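Protein A49R (PDB 4D5T) inhibits host NF-kappa-B activation by binding the host protein BTRC, which reduces ubiquitination of the inhibitor NFKBIA and keeps p65 in the cytoplasm. Local coordinates at residues V6-M9 / H10-L13; N85-M88 / S89-K92; I98-A101 / I102-K106. One frame throughout, in Å; residues are numbered along the deposited sequence.

Interaction 1 of 3, residues V6-M9 / H10-L13; sequences VSDM and HTEL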
loop_
_atom_site.group_PDB
_atom_site.type_symbol
_atom_site.label_atom_id
_atom_site.label_comp_id
_atom_site.label_asym_id
_atom_site.label_seq_id
_atom_site.Cartn_x
_atom_site.Cartn_y
_atom_site.Cartn_z
ATOM N N VAL A 6 -0.423 -20.304 4.245
ATOM C CA VAL A 6 -0.509 -21.747 4.094
ATOM C C VAL A 6 0.655 -22.302 3.256
ATOM O O VAL A 6 1.214 -23.349 3.564
ATOM C CB VAL A 6 -1.853 -22.151 3.468
ATOM C CG1 VAL A 6 -1.865 -23.614 3.095
ATOM C CG2 VAL A 6 -2.982 -21.831 4.409
ATOM N N SER A 7 1.005 -21.588 2.189
ATOM C CA SER A 7 1.989 -22.088 1.210
ATOM C C SER A 7 2.997 -20.993 0.873
ATOM O O SER A 7 3.256 -20.072 1.698
ATOM C CB SER A 7 1.221 -22.556 -0.035
ATOM O OG SER A 7 2.055 -23.186 -0.955
ATOM N N ASP A 8 3.557 -21.022 -0.336
ATOM C CA ASP A 8 4.553 -20.015 -0.713
ATOM C C ASP A 8 3.930 -18.669 -1.120
ATOM O O ASP A 8 2.705 -18.536 -1.212
ATOM C CB ASP A 8 5.478 -20.592 -1.806
ATOM C CG ASP A 8 4.782 -20.805 -3.149
ATOM O OD1 ASP A 8 3.627 -20.406 -3.362
ATOM O OD2 ASP A 8 5.455 -21.325 -4.053
ATOM N N MET A 9 4.753 -17.692 -1.436
ATOM C CA MET A 9 4.230 -16.379 -1.869
ATOM C C MET A 9 3.680 -16.289 -3.308
ATOM O O MET A 9 2.899 -15.363 -3.615
ATOM C CB MET A 9 5.278 -15.316 -1.671
ATOM C CG MET A 9 5.634 -15.120 -0.211
ATOM S SD MET A 9 4.183 -14.515 0.731
ATOM C CE MET A 9 4.976 -13.771 2.106
ATOM N N HIS A 10 4.052 -17.227 -4.191
ATOM C CA HIS A 10 3.448 -17.280 -5.516
ATOM C C HIS A 10 1.983 -17.623 -5.367
ATOM O O HIS A 10 1.111 -16.970 -5.912
ATOM C CB HIS A 10 4.099 -18.332 -6.405
ATOM C CG HIS A 10 5.494 -17.977 -6.814
ATOM N ND1 HIS A 10 5.763 -17.092 -7.849
ATOM C CD2 HIS A 10 6.689 -18.372 -6.332
ATOM C CE1 HIS A 10 7.070 -16.978 -7.993
ATOM N NE2 HIS A 10 7.655 -17.740 -7.084
ATOM N N THR A 11 1.725 -18.685 -4.629
ATOM C CA THR A 11 0.355 -19.057 -4.297
ATOM C C THR A 11 -0.378 -17.965 -3.568
ATOM O O THR A 11 -1.529 -17.703 -3.878
ATOM C CB THR A 11 0.390 -20.301 -3.432
ATOM O OG1 THR A 11 0.983 -21.338 -4.196
ATOM C CG2 THR A 11 -1.019 -20.756 -3.036
ATOM N N GLU A 12 0.277 -17.324 -2.605
ATOM C CA GLU A 12 -0.382 -16.297 -1.805
ATOM C C GLU A 12 -0.798 -15.116 -2.669
ATOM O O GLU A 12 -1.917 -14.639 -2.587
ATOM C CB GLU A 12 0.484 -15.772 -0.690
ATOM C CG GLU A 12 -0.317 -14.896 0.282
ATOM C CD GLU A 12 -1.439 -15.645 1.019
ATOM O OE1 GLU A 12 -1.310 -16.846 1.205
ATOM O OE2 GLU A 12 -2.430 -15.027 1.443
ATOM N N LEU A 13 0.098 -14.659 -3.549
ATOM C CA LEU A 13 -0.225 -13.507 -4.383
ATOM C C LEU A 13 -1.266 -13.771 -5.408
ATOM O O LEU A 13 -2.205 -12.977 -5.575
ATOM C CB LEU A 13 0.981 -13.002 -5.086
ATOM C CG LEU A 13 1.792 -12.033 -4.298
ATOM C CD1 LEU A 13 3.014 -11.709 -5.167
ATOM C CD2 LEU A 13 1.059 -10.740 -3.971
HETATM O O HOH W 1 -2.418 -18.584 3.113
HETATM O O HOH W 2 0.415 -19.336 0.471
#
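His10 meets Asp8 at the start of helix 9-23, where the chain leaves its N-terminal loop: the imidazole offers its edge to the carboxylate, CD2 lying 3.9 Å from Asp8 OD2, and the two planes are turned 61° apart. The ring's polar partner is elsewhere, since ND1 is hydrogen-bonded to NE of Arg147 on helix 132-150. Thr11 makes the capping contact. Asp8 is the N-cap residue, and its OD1 takes the Thr11 backbone N at 2.9 Å in a nearly straight bond (167° at the hydrogen), met almost along the carboxylate C-O bond. The Thr11 hydroxyl donates to the same oxygen, OG1 to OD1 2.9 Å, from the other face of the carboxylate plane and on the syn side. Asp8 reaches both donors because its chi1 of 69° sets CG between the backbone N and the carbonyl carbon. At Glu12 the ordinary helical bonding begins, with its N on Asp8 O at 3.1 Å. The Glu12 chain bends at chi2, and OE1 accepts from two waters, one held by Val6 N and the other bridging to Ser7 N and Asp8 O. Glu12 CB lies 4.2 Å from Met9 SD. Leu13 N closes the next turn on Met9 O at 2.9 Å, while the Leu13 side chain packs on Ile146 and Ile60. With one carboxylate oxygen gripped by two donors, the Asp8 side chain is fixed in rotation, and its negative charge at the N-terminal end of the helix dipole is probably stabilised there.

Interaction 2 of 3, residues N85-M88 / S89-K92; sequences NKFM and SFYK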
loop_
_atom_site.group_PDB
_atom_site.type_symbol
_atom_site.label_atom_id
_atom_site.label_comp_id
_atom_site.label_asym_id
_atom_site.label_seq_id
_atom_site.Cartn_x
_atom_site.Cartn_y
_atom_site.Cartn_z
ATOM N N ASN A 85 5.078 13.951 -4.411
ATOM C CA ASN A 85 5.364 13.095 -5.601
ATOM C C ASN A 85 4.545 11.817 -5.579
ATOM O O ASN A 85 3.914 11.489 -6.544
ATOM C CB ASN A 85 6.877 12.767 -5.626
ATOM C CG ASN A 85 7.286 11.824 -6.766
ATOM O OD1 ASN A 85 6.962 10.654 -6.788
ATOM N ND2 ASN A 85 8.054 12.335 -7.684
ATOM N N LYS A 86 4.544 11.090 -4.463
ATOM C CA LYS A 86 3.868 9.777 -4.443
ATOM C C LYS A 86 2.326 9.938 -4.466
ATOM O O LYS A 86 1.625 9.181 -5.132
ATOM C CB LYS A 86 4.228 8.997 -3.216
ATOM C CG LYS A 86 5.692 8.544 -3.083
ATOM C CD LYS A 86 6.223 7.746 -4.232
ATOM C CE LYS A 86 7.585 7.183 -3.898
ATOM N NZ LYS A 86 8.117 6.408 -5.043
ATOM N N PHE A 87 1.838 10.991 -3.807
ATOM C CA PHE A 87 0.372 11.247 -3.753
ATOM C C PHE A 87 -0.273 11.361 -5.057
ATOM O O PHE A 87 -1.377 10.822 -5.231
ATOM C CB PHE A 87 -0.006 12.465 -2.933
ATOM C CG PHE A 87 -1.280 12.253 -2.171
ATOM C CD1 PHE A 87 -2.455 12.423 -2.882
ATOM C CD2 PHE A 87 -1.332 11.772 -0.936
ATOM C CE1 PHE A 87 -3.666 12.226 -2.292
ATOM C CE2 PHE A 87 -2.551 11.525 -0.328
ATOM C CZ PHE A 87 -3.715 11.742 -1.018
ATOM N N MET A 88 0.406 11.961 -6.027
ATOM C CA MET A 88 -0.222 12.139 -7.300
ATOM C C MET A 88 -0.609 10.795 -7.975
ATOM O O MET A 88 -1.483 10.816 -8.803
ATOM C CB MET A 88 0.624 12.993 -8.249
ATOM C CG MET A 88 0.930 14.409 -7.760
ATOM S SD MET A 88 -0.438 15.324 -7.003
ATOM C CE MET A 88 0.326 16.615 -6.048
ATOM N N SER A 89 0.038 9.671 -7.607
ATOM C CA SER A 89 -0.288 8.349 -8.197
ATOM C C SER A 89 -1.751 8.028 -7.951
ATOM O O SER A 89 -2.383 7.366 -8.746
ATOM C CB SER A 89 0.609 7.191 -7.662
ATOM O OG SER A 89 2.008 7.427 -7.896
ATOM N N PHE A 90 -2.292 8.508 -6.848
ATOM C CA PHE A 90 -3.708 8.204 -6.505
ATOM C C PHE A 90 -4.668 8.792 -7.503
ATOM O O PHE A 90 -5.843 8.349 -7.620
ATOM C CB PHE A 90 -4.094 8.699 -5.127
ATOM C CG PHE A 90 -3.404 8.030 -4.015
ATOM C CD1 PHE A 90 -3.433 6.661 -3.882
ATOM C CD2 PHE A 90 -2.664 8.771 -3.121
ATOM C CE1 PHE A 90 -2.779 6.040 -2.861
ATOM C CE2 PHE A 90 -2.007 8.159 -2.085
ATOM C CZ PHE A 90 -2.069 6.773 -1.936
ATOM N N TYR A 91 -4.215 9.817 -8.253
ATOM C CA TYR A 91 -5.081 10.478 -9.210
ATOM C C TYR A 91 -4.867 9.959 -10.628
ATOM O O TYR A 91 -5.515 10.415 -11.553
ATOM C CB TYR A 91 -4.810 11.950 -9.198
ATOM C CG TYR A 91 -4.887 12.634 -7.783
ATOM C CD1 TYR A 91 -5.854 12.311 -6.856
ATOM C CD2 TYR A 91 -3.979 13.658 -7.453
ATOM C CE1 TYR A 91 -5.970 12.999 -5.663
ATOM C CE2 TYR A 91 -4.040 14.346 -6.230
ATOM C CZ TYR A 91 -5.087 14.037 -5.368
ATOM O OH TYR A 91 -5.189 14.788 -4.176
ATOM N N LYS A 92 -3.940 9.014 -10.788
ATOM C CA LYS A 92 -3.590 8.470 -12.127
ATOM C C LYS A 92 -3.990 7.019 -12.255
ATOM O O LYS A 92 -4.557 6.471 -11.315
ATOM C CB LYS A 92 -2.091 8.683 -12.367
ATOM C CG LYS A 92 -1.730 10.160 -12.394
ATOM C CD LYS A 92 -0.251 10.389 -12.580
ATOM C CE LYS A 92 0.023 10.697 -14.046
ATOM N NZ LYS A 92 1.247 11.532 -14.178
HETATM O O HOH W 3 3.794 9.056 -7.798
#
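Ser89 N donates to Lys86 O at 3.0 Å, and the same spacing of three residues recurs in the next two bonds, Phe90 N to Phe87 O and Tyr91 N to Met88 O, each also 3.0 Å. These successive i to i+3 bonds carry the chain out of helix 76-87 of this Bcl-2-like fold and toward helix 95-109. A water donates to Asn85 O; its link to the Ser89 hydroxyl is doubtful, being too short in a residue modelled in two conformers. The Lys86 amine has its partner in Asp100 of helix 95-109.

Beyond the backbone lies an aromatic cluster of Phe87, Phe90 and Tyr91. The Phe90 ring comes edge-on to a face of Phe87, a T-shaped pair with centroids 4.8 Å apart and planes at 73°; its CD2 sits over the centre of the Phe87 ring. Phe87 in turn presents its own edge to the face of Tyr91 in an offset edge-to-face arrangement, the planes at 60°, so that one ring serves as face to one neighbour and edge to the other. The Phe87 chi1 of -143° lies away from the staggered positions and swings the ring back over the residues that follow. Phe90 continues inward onto Ile98 and Ile102, whereas Phe87 reaches Arg125 and Ile126 of helix 112-126. Met88, its chain bent at chi2, makes a Met-aromatic contact at the rim of Tyr91: SD lies near the ring plane, 3.8 Å from CE2. The Tyr91 hydroxyl arrives obliquely at the Phe87 ring, OH 3.5 Å from CE1.

Interaction 3 of 3, residues I98-A101 / I102-K106; sequences IVDA and IITLK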
loop_
_atom_site.group_PDB
_atom_site.type_symbol
_atom_site.label_atom_id
_atom_site.label_comp_id
_atom_site.label_asym_id
_atom_site.label_seq_id
_atom_site.Cartn_x
_atom_site.Cartn_y
_atom_site.Cartn_z
ATOM N N ILE A 98 0.436 3.342 -7.471
ATOM C CA ILE A 98 -0.424 3.483 -6.316
ATOM C C ILE A 98 0.002 2.602 -5.132
ATOM O O ILE A 98 0.079 3.081 -3.982
ATOM C CB ILE A 98 -1.899 3.210 -6.712
ATOM C CG1 ILE A 98 -2.417 4.411 -7.507
ATOM C CG2 ILE A 98 -2.773 2.967 -5.463
ATOM C CD1 ILE A 98 -3.689 4.147 -8.237
ATOM N N VAL A 99 0.352 1.360 -5.425
ATOM C CA VAL A 99 0.806 0.438 -4.416
ATOM C C VAL A 99 2.147 0.912 -3.835
ATOM O O VAL A 99 2.353 0.975 -2.597
ATOM C CB VAL A 99 0.868 -0.997 -4.950
ATOM C CG1 VAL A 99 1.597 -1.925 -3.955
ATOM C CG2 VAL A 99 -0.511 -1.493 -5.162
ATOM N N ASP A 100 3.029 1.358 -4.713
ATOM C CA ASP A 100 4.301 1.979 -4.260
ATOM C C ASP A 100 4.061 3.199 -3.371
ATOM O O ASP A 100 4.748 3.368 -2.338
ATOM C CB ASP A 100 5.131 2.363 -5.523
ATOM C CG ASP A 100 6.458 3.062 -5.183
ATOM O OD1 ASP A 100 7.327 2.442 -4.583
ATOM O OD2 ASP A 100 6.592 4.241 -5.472
ATOM N N ALA A 101 3.103 4.070 -3.743
ATOM C CA ALA A 101 2.798 5.211 -2.951
ATOM C C ALA A 101 2.324 4.831 -1.565
ATOM O O ALA A 101 2.816 5.399 -0.567
ATOM C CB ALA A 101 1.762 6.121 -3.637
ATOM N N ILE A 102 1.388 3.883 -1.464
ATOM C CA ILE A 102 0.871 3.467 -0.196
ATOM C C ILE A 102 1.973 2.887 0.711
ATOM O O ILE A 102 2.032 3.239 1.871
ATOM C CB ILE A 102 -0.281 2.437 -0.382
ATOM C CG1 ILE A 102 -1.522 3.155 -0.979
ATOM C CG2 ILE A 102 -0.688 1.832 0.912
ATOM C CD1 ILE A 102 -2.537 2.214 -1.612
ATOM N N ILE A 103 2.814 2.027 0.148
ATOM C CA ILE A 103 3.884 1.409 0.914
ATOM C C ILE A 103 4.914 2.432 1.328
ATOM O O ILE A 103 5.361 2.429 2.482
ATOM C CB ILE A 103 4.480 0.264 0.103
ATOM C CG1 ILE A 103 3.477 -0.895 0.177
ATOM C CG2 ILE A 103 5.852 -0.107 0.616
ATOM C CD1 ILE A 103 3.866 -2.053 -0.682
ATOM N N THR A 104 5.223 3.375 0.443
ATOM C CA THR A 104 6.161 4.472 0.798
ATOM C C THR A 104 5.605 5.322 1.949
ATOM O O THR A 104 6.345 5.663 2.909
ATOM C CB THR A 104 6.433 5.384 -0.408
ATOM O OG1 THR A 104 7.102 4.626 -1.422
ATOM C CG2 THR A 104 7.357 6.544 0.004
ATOM N N LEU A 105 4.319 5.633 1.901
ATOM C CA LEU A 105 3.690 6.407 2.958
ATOM C C LEU A 105 3.769 5.623 4.286
ATOM O O LEU A 105 3.956 6.211 5.366
ATOM C CB LEU A 105 2.235 6.812 2.611
ATOM C CG LEU A 105 2.196 7.822 1.436
ATOM C CD1 LEU A 105 0.773 8.064 1.000
ATOM C CD2 LEU A 105 2.834 9.135 1.686
ATOM N N LYS A 106 3.567 4.312 4.254
ATOM C CA LYS A 106 3.705 3.472 5.442
ATOM C C LYS A 106 5.131 3.542 5.982
ATOM O O LYS A 106 5.322 3.745 7.192
ATOM C CB LYS A 106 3.282 2.011 5.152
ATOM C CG LYS A 106 3.461 1.119 6.362
ATOM C CD LYS A 106 2.817 -0.236 6.207
ATOM C CE LYS A 106 3.181 -1.042 7.469
ATOM N NZ LYS A 106 2.388 -2.242 7.654
#
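Ile98 on Ile102 and Val99 on Ile103 are apolar i to i+4 side-chain contacts within helix 95-109, a buried stretch whose centre is about 5 Å from the centre of the chain. Ile98 CG2 touches Ile102 CD1 at 3.9 Å, the two side chains passing each other at a slant, while Val99 and Ile103 run alongside and point the same way, CG1 to CD1 4.0 Å. In Ile102 the branch that reaches back is the CG1 arm: chi1 of -70° sets CG1 against the carbonyl of the preceding turn, 3.4 Å from Ile98 O, and the extended chi2 carries CD1 on to the Ile98 methyl. Beneath them the backbone bonds are regular, Ile102 N to Ile98 O at 2.9 Å and Ile103 N to Val99 O at 3.0 Å.

This helix runs through the middle of the Bcl-2-like bundle, and its neighbours differ from side to side. Ile102 is packed among Ile36, Phe39 and Ile40 of helix 29-40 and also meets Leu54, a residue Val99 touches too; Ile103 lies on Val57 and Tyr58 of helix 49-61. Ala101 turns to the Lys86 side chain of helix 76-87.

The polar part of the contact belongs to Asp100 and Thr104. Asp100 O accepts twice, from Thr104 N and from Thr104 OG1, both at 2.8 Å, and the donors approach from opposite faces of the carbonyl plane. The hydroxyl gets there because Thr104 places OG1 anti to its own carbonyl carbon (chi1 -64°), turned back along the helix. The Asp100 carboxylate lies near that hydroxyl but is held by Lys86, to which OD2 makes a salt bridge; the Lys86 side chain also packs on Thr104.

In the fold
From the N terminus, interaction 1 comes first, where the leading loop turns into helix 9-23; that helix end lies against helices 49-61 and 132-150. Interaction 2 follows at the C-terminal end of helix 76-87, in the turn toward helix 95-109, on the opposite side of the chain's centre, the two centres about 29 Å apart. Interaction 3 comes next on helix 95-109, near the middle of the fold. All three are local and in series, closing only single turns, so none nests in or crosses another. Interactions 2 and 3 touch: besides the salt bridge (Lys86 NZ to Asp100 OD2, 2.7 Å), Ser89 O packs on Ile98 CG1 and Lys86 O on Ala101 CB, whereas interaction 1 touches neither.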